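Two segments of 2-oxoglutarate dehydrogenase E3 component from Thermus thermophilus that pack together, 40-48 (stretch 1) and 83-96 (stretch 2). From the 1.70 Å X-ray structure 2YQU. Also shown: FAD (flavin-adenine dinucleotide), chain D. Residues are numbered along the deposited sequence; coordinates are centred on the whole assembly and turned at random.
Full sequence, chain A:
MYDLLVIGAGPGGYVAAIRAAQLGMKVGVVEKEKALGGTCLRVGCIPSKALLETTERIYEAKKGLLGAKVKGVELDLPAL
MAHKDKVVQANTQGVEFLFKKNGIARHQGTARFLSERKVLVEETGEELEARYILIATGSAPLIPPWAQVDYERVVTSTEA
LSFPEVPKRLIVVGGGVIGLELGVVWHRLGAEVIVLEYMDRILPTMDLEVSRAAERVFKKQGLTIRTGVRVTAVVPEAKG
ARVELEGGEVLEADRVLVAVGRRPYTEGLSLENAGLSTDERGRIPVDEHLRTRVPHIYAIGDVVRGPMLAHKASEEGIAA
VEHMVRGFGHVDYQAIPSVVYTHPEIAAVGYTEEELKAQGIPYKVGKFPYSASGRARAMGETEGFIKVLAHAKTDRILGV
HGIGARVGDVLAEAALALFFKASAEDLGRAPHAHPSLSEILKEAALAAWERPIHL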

ATOM      1  N   CYS A  40      14.569  -3.609 -17.661  1.00 17.60           N
ATOM      2  CA  CYS A  40      13.531  -3.712 -16.636  1.00 18.06           C
ATOM      3  C   CYS A  40      12.536  -4.837 -16.916  1.00 18.11           C
ATOM      4  O   CYS A  40      12.283  -5.691 -16.065  1.00 18.17           O
ATOM      5  N   LEU A  41      11.991  -4.845 -18.124  1.00 18.78           N
ATOM      6  CA  LEU A  41      10.952  -5.803 -18.484  1.00 19.24           C
ATOM      7  C   LEU A  41      11.520  -7.201 -18.765  1.00 18.68           C
ATOM      8  O   LEU A  41      10.941  -8.198 -18.347  1.00 18.68           O
ATOM      9  N   ARG A  42      12.644  -7.259 -19.473  1.00 18.34           N
ATOM     10  CA  ARG A  42      13.175  -8.520 -19.982  1.00 18.24           C
ATOM     11  C   ARG A  42      13.926  -9.327 -18.931  1.00 17.73           C
ATOM     12  O   ARG A  42      13.738 -10.550 -18.823  1.00 17.46           O
ATOM     13  N   VAL A  43      14.788  -8.646 -18.177  1.00 17.36           N
ATOM     14  CA  VAL A  43      15.733  -9.303 -17.264  1.00 17.28           C
ATOM     15  C   VAL A  43      15.925  -8.544 -15.946  1.00 16.86           C
ATOM     16  O   VAL A  43      16.945  -8.706 -15.281  1.00 16.47           O
ATOM     17  N   GLY A  44      14.936  -7.732 -15.567  1.00 16.67           N
ATOM     18  CA  GLY A  44      15.080  -6.817 -14.449  1.00 16.46           C
ATOM     19  C   GLY A  44      13.896  -6.807 -13.495  1.00 16.44           C
ATOM     20  O   GLY A  44      13.566  -7.835 -12.910  1.00 15.73           O
ATOM     21  N   CYS A  45      13.273  -5.637 -13.350  1.00 16.07           N
ATOM     22  CA  CYS A  45      12.190  -5.410 -12.391  1.00 16.43           C
ATOM     23  C   CYS A  45      11.106  -6.474 -12.466  1.00 16.19           C
ATOM     24  O   CYS A  45      10.682  -6.999 -11.454  1.00 16.46           O
ATOM     25  N   ILE A  46      10.638  -6.768 -13.672  1.00 15.62           N
ATOM     26  CA  ILE A  46       9.468  -7.616 -13.828  1.00 15.69           C
ATOM     27  C   ILE A  46       9.754  -9.072 -13.448  1.00 15.49           C
ATOM     28  O   ILE A  46       9.071  -9.601 -12.585  1.00 15.32           O
ATOM     29  N   PRO A  47      10.737  -9.733 -14.055  1.00 15.15           N
ATOM     30  CA  PRO A  47      11.017 -11.118 -13.636  1.00 15.56           C
ATOM     31  C   PRO A  47      11.439 -11.221 -12.163  1.00 15.81           C
ATOM     32  O   PRO A  47      11.028 -12.180 -11.503  1.00 16.62           O
ATOM     33  N   SER A  48      12.196 -10.250 -11.650  1.00 15.69           N
ATOM     34  CA  SER A  48      12.674 -10.317 -10.271  1.00 15.60           C
ATOM     35  C   SER A  48      11.507 -10.181  -9.304  1.00 15.35           C
ATOM     36  O   SER A  48      11.444 -10.910  -8.315  1.00 15.15           O
ATOM     37  N   HIS A  83       5.754 -19.099 -14.464  1.00 16.93           N
ATOM     38  CA  HIS A  83       5.016 -17.908 -14.053  1.00 16.93           C
ATOM     39  C   HIS A  83       5.834 -16.657 -14.398  1.00 17.03           C
ATOM     40  O   HIS A  83       5.309 -15.701 -14.961  1.00 17.15           O
ATOM     41  N   LYS A  84       7.120 -16.689 -14.064  1.00 17.32           N
ATOM     42  CA  LYS A  84       8.028 -15.578 -14.328  1.00 17.39           C
ATOM     43  C   LYS A  84       7.998 -15.238 -15.810  1.00 17.61           C
ATOM     44  O   LYS A  84       7.814 -14.082 -16.187  1.00 17.82           O
ATOM     45  N   ASP A  85       8.151 -16.260 -16.641  1.00 17.87           N
ATOM     46  CA  ASP A  85       8.222 -16.074 -18.087  1.00 18.05           C
ATOM     47  C   ASP A  85       6.912 -15.531 -18.655  1.00 18.35           C
ATOM     48  O   ASP A  85       6.932 -14.714 -19.564  1.00 18.29           O
ATOM     49  N   LYS A  86       5.792 -16.002 -18.118  1.00 18.66           N
ATOM     50  CA  LYS A  86       4.465 -15.586 -18.566  1.00 19.29           C
ATOM     51  C   LYS A  86       4.209 -14.117 -18.220  1.00 19.06           C
ATOM     52  O   LYS A  86       3.621 -13.380 -19.013  1.00 19.31           O
ATOM     53  N   VAL A  87       4.651 -13.696 -17.041  1.00 18.90           N
ATOM     54  CA  VAL A  87       4.506 -12.305 -16.627  1.00 18.90           C
ATOM     55  C   VAL A  87       5.322 -11.416 -17.569  1.00 19.25           C
ATOM     56  O   VAL A  87       4.850 -10.373 -18.013  1.00 19.15           O
ATOM     57  N   VAL A  88       6.550 -11.837 -17.871  1.00 19.50           N
ATOM     58  CA  VAL A  88       7.427 -11.079 -18.763  1.00 19.80           C
ATOM     59  C   VAL A  88       6.813 -10.989 -20.156  1.00 20.31           C
ATOM     60  O   VAL A  88       6.764  -9.903 -20.736  1.00 19.89           O
ATOM     61  N   GLN A  89       6.348 -12.129 -20.675  1.00 21.17           N
ATOM     62  CA  GLN A  89       5.724 -12.208 -22.003  1.00 22.12           C
ATOM     63  C   GLN A  89       4.536 -11.239 -22.107  1.00 21.88           C
ATOM     64  O   GLN A  89       4.404 -10.538 -23.093  1.00 22.00           O
ATOM     65  N   ALA A  90       3.704 -11.181 -21.069  1.00 21.74           N
ATOM     66  CA  ALA A  90       2.519 -10.321 -21.066  1.00 21.98           C
ATOM     67  C   ALA A  90       2.895  -8.843 -21.081  1.00 22.39           C
ATOM     68  O   ALA A  90       2.242  -8.035 -21.742  1.00 22.20           O
ATOM     69  N   ASN A  91       3.956  -8.500 -20.357  1.00 22.56           N
ATOM     70  CA  ASN A  91       4.418  -7.121 -20.275  1.00 23.14           C
ATOM     71  C   ASN A  91       5.066  -6.647 -21.577  1.00 23.18           C
ATOM     72  O   ASN A  91       4.789  -5.529 -22.020  1.00 23.46           O
ATOM     73  N   THR A  92       5.919  -7.477 -22.184  1.00 23.35           N
ATOM     74  CA  THR A  92       6.583  -7.097 -23.444  1.00 23.62           C
ATOM     75  C   THR A  92       5.557  -6.956 -24.558  1.00 23.78           C
ATOM     76  O   THR A  92       5.666  -6.057 -25.385  1.00 23.95           O
ATOM     77  N   GLN A  93       4.564  -7.843 -24.573  1.00 23.65           N
ATOM     78  CA  GLN A  93       3.490  -7.789 -25.568  1.00 23.94           C
ATOM     79  C   GLN A  93       2.631  -6.534 -25.385  1.00 23.30           C
ATOM     80  O   GLN A  93       2.077  -6.008 -26.351  1.00 23.03           O
ATOM     81  N   GLY A  94       2.544  -6.056 -24.143  1.00 22.35           N
ATOM     82  CA  GLY A  94       1.831  -4.832 -23.831  1.00 21.72           C
ATOM     83  C   GLY A  94       2.505  -3.614 -24.423  1.00 21.09           C
ATOM     84  O   GLY A  94       1.834  -2.718 -24.925  1.00 21.09           O
ATOM     85  N   VAL A  95       3.833  -3.586 -24.383  1.00 20.40           N
ATOM     86  CA  VAL A  95       4.581  -2.486 -24.970  1.00 20.07           C
ATOM     87  C   VAL A  95       4.416  -2.496 -26.490  1.00 19.47           C
ATOM     88  O   VAL A  95       4.251  -1.443 -27.101  1.00 18.65           O
ATOM     89  N   GLU A  96       4.461  -3.685 -27.086  1.00 19.73           N
ATOM     90  CA  GLU A  96       4.222  -3.848 -28.524  1.00 19.88           C
ATOM     91  C   GLU A  96       2.853  -3.279 -28.893  1.00 19.20           C
ATOM     92  O   GLU A  96       2.726  -2.534 -29.860  1.00 18.72           O
TER

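The stretch that packs against the 83-96 helix is itself stapled by a disulfide, Cys40 SG to Cys45 SG at 2.1 Å, yet neither cysteine reaches that helix; both side chains stay about 8 Å or more from it. The disulfide instead lies beside the flavin, with Cys45 SG 3.3 Å from FAD C10, as suits the redox role implied by a dehydrogenase E3 component.

No hydrogen bond crosses between the stretches, so the 419 Å² buried surface rests on van der Waals packing. Leu41 contributes most, with 95 Å² covered. Its CA-to-CB bond points sideways, but chi1 at -147°, between wells, and a t chi2 bring its end nearer, as a knob among Val88, Asn91, Thr92 and Val95. The fit is tight: Leu41 CD2 is 3.2 Å from Asn91 CB and 3.3 Å from Thr92 CG2, while Leu41 CD1 meets Val95 CG2 at 3.7 Å.

Ile46 (m, m) points toward the helix, and its CG2 lies 3.6 Å from Val87 CG1 and 4.1 Å from Val88 CG2. Both valines are t. Pro47 extends the apolar patch, its CD 3.8 Å from Val88 CG2 and its CB 3.7 Å from Lys84 CG; the lysine thus packs through its aliphatic portion, while its NZ is hydrogen-bonded elsewhere in the structure.

Asn91 (chi1 m) also points toward stretch 1, but its ND2 donates within its own helix, to Val87 O at 2.7 Å and 174°, nearly linear. Leu41 O, by contrast, is buried without a partner.

Arg42 directs CA-to-CB away from the helix, and its NH2 donates to FAD O3B at 2.9 Å and 156°. Ser48 (p) also points away; its OG donates to Gly44 O at 2.7 Å.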

ATOM      1  CB  CYS A  40      12.772  -2.390 -16.520  1.00 17.87           C
ATOM      2  SG  CYS A  40      11.572  -2.378 -15.175  1.00 19.00           S
ATOM      3  CB  LEU A  41      10.176  -5.303 -19.700  1.00 19.79           C
ATOM      4  CG  LEU A  41       8.702  -5.677 -19.729  1.00 22.30           C
ATOM      5  CD1 LEU A  41       8.018  -4.974 -20.883  1.00 23.55           C
ATOM      6  CD2 LEU A  41       8.514  -7.181 -19.808  1.00 24.07           C
ATOM      7  CB  ARG A  42      14.100  -8.261 -21.177  1.00 18.21           C
ATOM      8  CG  ARG A  42      13.430  -7.639 -22.382  1.00 18.95           C
ATOM      9  CD  ARG A  42      14.370  -7.499 -23.592  1.00 18.89           C
ATOM     10  NE  ARG A  42      15.300  -6.374 -23.452  1.00 20.34           N
ATOM     11  CZ  ARG A  42      16.539  -6.453 -22.961  1.00 20.07           C
ATOM     12  NH1 ARG A  42      17.046  -7.602 -22.525  1.00 20.41           N
ATOM     13  NH2 ARG A  42      17.280  -5.358 -22.886  1.00 20.20           N
ATOM     14  CB  VAL A  43      17.116  -9.472 -17.936  1.00 17.39           C
ATOM     15  CG1 VAL A  43      17.003 -10.350 -19.182  1.00 18.15           C
ATOM     16  CG2 VAL A  43      17.729  -8.112 -18.283  1.00 17.87           C
ATOM     17  CB  CYS A  45      11.526  -4.034 -12.611  1.00 16.75           C
ATOM     18  SG  CYS A  45      12.520  -2.731 -13.380  1.00 17.79           S
ATOM     19  CB  ILE A  46       8.849  -7.460 -15.230  1.00 15.72           C
ATOM     20  CG1 ILE A  46       8.304  -6.033 -15.397  1.00 16.58           C
ATOM     21  CG2 ILE A  46       7.761  -8.502 -15.469  1.00 16.05           C
ATOM     22  CD1 ILE A  46       7.258  -5.612 -14.347  1.00 16.15           C
ATOM     23  CB  PRO A  47      12.135 -11.566 -14.586  1.00 15.52           C
ATOM     24  CG  PRO A  47      12.744 -10.298 -15.089  1.00 15.36           C
ATOM     25  CD  PRO A  47      11.620  -9.301 -15.154  1.00 14.86           C
ATOM     26  CB  SER A  48      13.770  -9.285  -9.971  1.00 15.60           C
ATOM     27  OG  SER A  48      13.360  -7.963 -10.262  1.00 17.62           O
ATOM     28  CB  HIS A  83       4.703 -17.937 -12.552  1.00 17.06           C
ATOM     29  CG  HIS A  83       4.154 -16.646 -12.037  1.00 16.79           C
ATOM     30  ND1 HIS A  83       2.894 -16.193 -12.367  1.00 16.99           N
ATOM     31  CD2 HIS A  83       4.705 -15.693 -11.249  1.00 16.77           C
ATOM     32  CE1 HIS A  83       2.691 -15.019 -11.792  1.00 16.73           C
ATOM     33  NE2 HIS A  83       3.775 -14.690 -11.114  1.00 15.10           N
ATOM     34  CB  LYS A  84       9.452 -15.955 -13.911  1.00 17.46           C
ATOM     35  CG  LYS A  84      10.508 -14.865 -14.144  1.00 17.27           C
ATOM     36  CD  LYS A  84      11.933 -15.414 -14.036  1.00 17.39           C
ATOM     37  CE  LYS A  84      12.255 -16.389 -15.176  1.00 18.78           C
ATOM     38  NZ  LYS A  84      13.707 -16.656 -15.311  1.00 18.88           N
ATOM     39  CB  ASP A  85       8.552 -17.389 -18.792  1.00 18.39           C
ATOM     40  CG  ASP A  85       9.995 -17.812 -18.602  1.00 19.50           C
ATOM     41  OD1 ASP A  85      10.270 -19.021 -18.761  1.00 22.63           O
ATOM     42  OD2 ASP A  85      10.911 -17.024 -18.293  1.00 20.98           O
ATOM     43  CB  LYS A  86       3.405 -16.471 -17.912  1.00 19.83           C
ATOM     44  CG  LYS A  86       1.989 -16.241 -18.387  1.00 22.10           C
ATOM     45  CD  LYS A  86       1.076 -17.350 -17.869  1.00 24.68           C
ATOM     46  CE  LYS A  86      -0.360 -17.153 -18.302  1.00 26.51           C
ATOM     47  NZ  LYS A  86      -1.151 -18.393 -18.084  1.00 28.11           N
ATOM     48  CB  VAL A  87       4.967 -12.083 -15.168  1.00 19.00           C
ATOM     49  CG1 VAL A  87       4.970 -10.601 -14.831  1.00 19.24           C
ATOM     50  CG2 VAL A  87       4.090 -12.853 -14.185  1.00 19.29           C
ATOM     51  CB  VAL A  88       8.840 -11.708 -18.835  1.00 19.63           C
ATOM     52  CG1 VAL A  88       9.648 -11.135 -20.001  1.00 20.24           C
ATOM     53  CG2 VAL A  88       9.588 -11.488 -17.506  1.00 19.02           C
ATOM     54  CB  GLN A  89       5.319 -13.666 -22.341  1.00 22.86           C
ATOM     55  CG  GLN A  89       3.970 -13.875 -23.095  1.00 26.02           C
ATOM     56  CD  GLN A  89       2.943 -14.698 -22.290  1.00 28.95           C
ATOM     57  OE1 GLN A  89       2.224 -14.156 -21.428  1.00 29.98           O
ATOM     58  NE2 GLN A  89       2.879 -16.003 -22.566  1.00 29.20           N
ATOM     59  CB  ALA A  90       1.640 -10.620 -19.848  1.00 21.90           C
ATOM     60  CB  ASN A  91       5.391  -6.943 -19.104  1.00 23.36           C
ATOM     61  CG  ASN A  91       4.688  -6.736 -17.789  1.00 24.16           C
ATOM     62  OD1 ASN A  91       4.448  -5.611 -17.382  1.00 27.04           O
ATOM     63  ND2 ASN A  91       4.363  -7.823 -17.111  1.00 25.65           N
ATOM     64  CB  THR A  92       7.697  -8.093 -23.897  1.00 23.91           C
ATOM     65  OG1 THR A  92       7.174  -9.419 -23.999  1.00 24.94           O
ATOM     66  CG2 THR A  92       8.820  -8.197 -22.889  1.00 23.49           C
ATOM     67  CB  GLN A  93       2.633  -9.055 -25.507  1.00 24.22           C
ATOM     68  CG  GLN A  93       3.340 -10.270 -26.114  1.00 26.42           C
ATOM     69  CD  GLN A  93       2.741 -11.608 -25.702  1.00 29.36           C
ATOM     70  OE1 GLN A  93       3.318 -12.662 -25.998  1.00 31.71           O
ATOM     71  NE2 GLN A  93       1.593 -11.577 -25.027  1.00 29.79           N
ATOM     72  CB  VAL A  95       6.077  -2.514 -24.594  1.00 20.09           C
ATOM     73  CG1 VAL A  95       6.776  -1.297 -25.160  1.00 20.19           C
ATOM     74  CG2 VAL A  95       6.240  -2.552 -23.077  1.00 20.63           C
ATOM     75  CB  GLU A  96       4.277  -5.326 -28.926  1.00 20.30           C
ATOM     76  CG  GLU A  96       5.656  -5.953 -28.824  1.00 23.25           C
ATOM     77  CD  GLU A  96       6.503  -5.759 -30.070  1.00 27.29           C
ATOM     78  OE1 GLU A  96       6.099  -4.974 -30.963  1.00 30.70           O
ATOM     79  OE2 GLU A  96       7.583  -6.390 -30.158  1.00 30.12           O
TER
HETATM   80  PA  FAD D1601      17.141  -0.111 -20.150  1.00 14.89           P
HETATM   81  O1A FAD D1601      18.376  -0.873 -19.845  1.00 14.95           O
HETATM   82  O2A FAD D1601      15.900  -0.654 -19.428  1.00 16.29           O
HETATM   83  O5B FAD D1601      16.929  -0.081 -21.736  1.00 16.44           O
HETATM   84  C5B FAD D1601      18.024   0.170 -22.582  1.00 15.84           C
HETATM   85  C4B FAD D1601      17.756  -0.554 -23.884  1.00 16.54           C
HETATM   86  O4B FAD D1601      18.603  -0.005 -24.872  1.00 15.82           O
HETATM   87  C3B FAD D1601      18.070  -2.046 -23.810  1.00 16.43           C
HETATM   88  O3B FAD D1601      16.927  -2.801 -24.142  1.00 18.40           O
HETATM   89  C2B FAD D1601      19.174  -2.255 -24.829  1.00 17.07           C
HETATM   90  O2B FAD D1601      19.017  -3.462 -25.540  1.00 17.80           O
HETATM   91  C1B FAD D1601      19.027  -1.040 -25.731  1.00 16.43           C
HETATM   92  N9A FAD D1601      20.235  -0.550 -26.403  1.00 15.67           N
HETATM   93  C8A FAD D1601      21.431  -0.177 -25.843  1.00 16.35           C
HETATM   94  N7A FAD D1601      22.243   0.272 -26.817  1.00 15.77           N
HETATM   95  C5A FAD D1601      21.581   0.191 -27.995  1.00 15.76           C
HETATM   96  C6A FAD D1601      21.931   0.510 -29.304  1.00 16.54           C
HETATM   97  N6A FAD D1601      23.062   1.143 -29.609  1.00 17.13           N
HETATM   98  N1A FAD D1601      20.995   0.306 -30.284  1.00 16.57           N
HETATM   99  C2A FAD D1601      19.743  -0.194 -30.024  1.00 17.84           C
HETATM  100  N3A FAD D1601      19.402  -0.499 -28.724  1.00 17.71           N
HETATM  101  C4A FAD D1601      20.316  -0.315 -27.743  1.00 17.23           C
HETATM  102  N1  FAD D1601      14.464  -0.674 -11.268  1.00 13.87           N
HETATM  103  C2  FAD D1601      13.363  -0.271 -10.544  1.00 15.26           C
HETATM  104  O2  FAD D1601      12.975   0.901 -10.570  1.00 15.30           O
HETATM  105  N3  FAD D1601      12.684  -1.185  -9.778  1.00 14.21           N
HETATM  106  C4  FAD D1601      13.098  -2.497  -9.718  1.00 14.06           C
HETATM  107  O4  FAD D1601      12.344  -3.293  -9.186  1.00 14.73           O
HETATM  108  C4X FAD D1601      14.206  -2.925 -10.448  1.00 14.85           C
HETATM  109  N5  FAD D1601      14.628  -4.244 -10.396  1.00 15.70           N
HETATM  110  C5X FAD D1601      15.738  -4.633 -11.143  1.00 16.28           C
HETATM  111  C6  FAD D1601      16.162  -5.964 -11.085  1.00 14.37           C
HETATM  112  C7  FAD D1601      17.278  -6.375 -11.828  1.00 15.29           C
HETATM  113  C7M FAD D1601      17.641  -7.837 -11.824  1.00 13.13           C
HETATM  114  C8  FAD D1601      17.960  -5.461 -12.625  1.00 15.42           C
HETATM  115  C8M FAD D1601      18.946  -5.922 -13.667  1.00 15.38           C
HETATM  116  C9  FAD D1601      17.536  -4.132 -12.677  1.00 16.03           C
HETATM  117  C9A FAD D1601      16.430  -3.709 -11.930  1.00 15.87           C
HETATM  118  N10 FAD D1601      16.007  -2.378 -11.965  1.00 15.97           N
HETATM  119  C10 FAD D1601      14.895  -1.997 -11.227  1.00 13.75           C
HETATM  120  C1' FAD D1601      16.773  -1.303 -12.692  1.00 16.19           C
HETATM  121  C2' FAD D1601      16.084  -1.052 -14.036  1.00 16.14           C
HETATM  122  O2' FAD D1601      16.050  -2.241 -14.811  1.00 15.73           O
HETATM  123  C3' FAD D1601      16.729   0.092 -14.812  1.00 16.03           C
HETATM  124  O3' FAD D1601      16.833   1.232 -13.980  1.00 13.27           O
HETATM  125  C4' FAD D1601      15.892   0.466 -16.030  1.00 14.91           C
HETATM  126  O4' FAD D1601      15.744  -0.642 -16.884  1.00 15.50           O
HETATM  127  C5' FAD D1601      16.514   1.657 -16.769  1.00 15.94           C
HETATM  128  O5' FAD D1601      15.778   1.944 -17.937  1.00 15.96           O
HETATM  129  P   FAD D1601      16.503   2.574 -19.226  1.00 14.53           P
HETATM  130  O1P FAD D1601      15.471   2.875 -20.263  1.00 15.86           O
HETATM  131  O2P FAD D1601      17.414   3.725 -18.839  1.00 16.19           O
HETATM  132  O3P FAD D1601      17.480   1.425 -19.800  1.00 15.22           O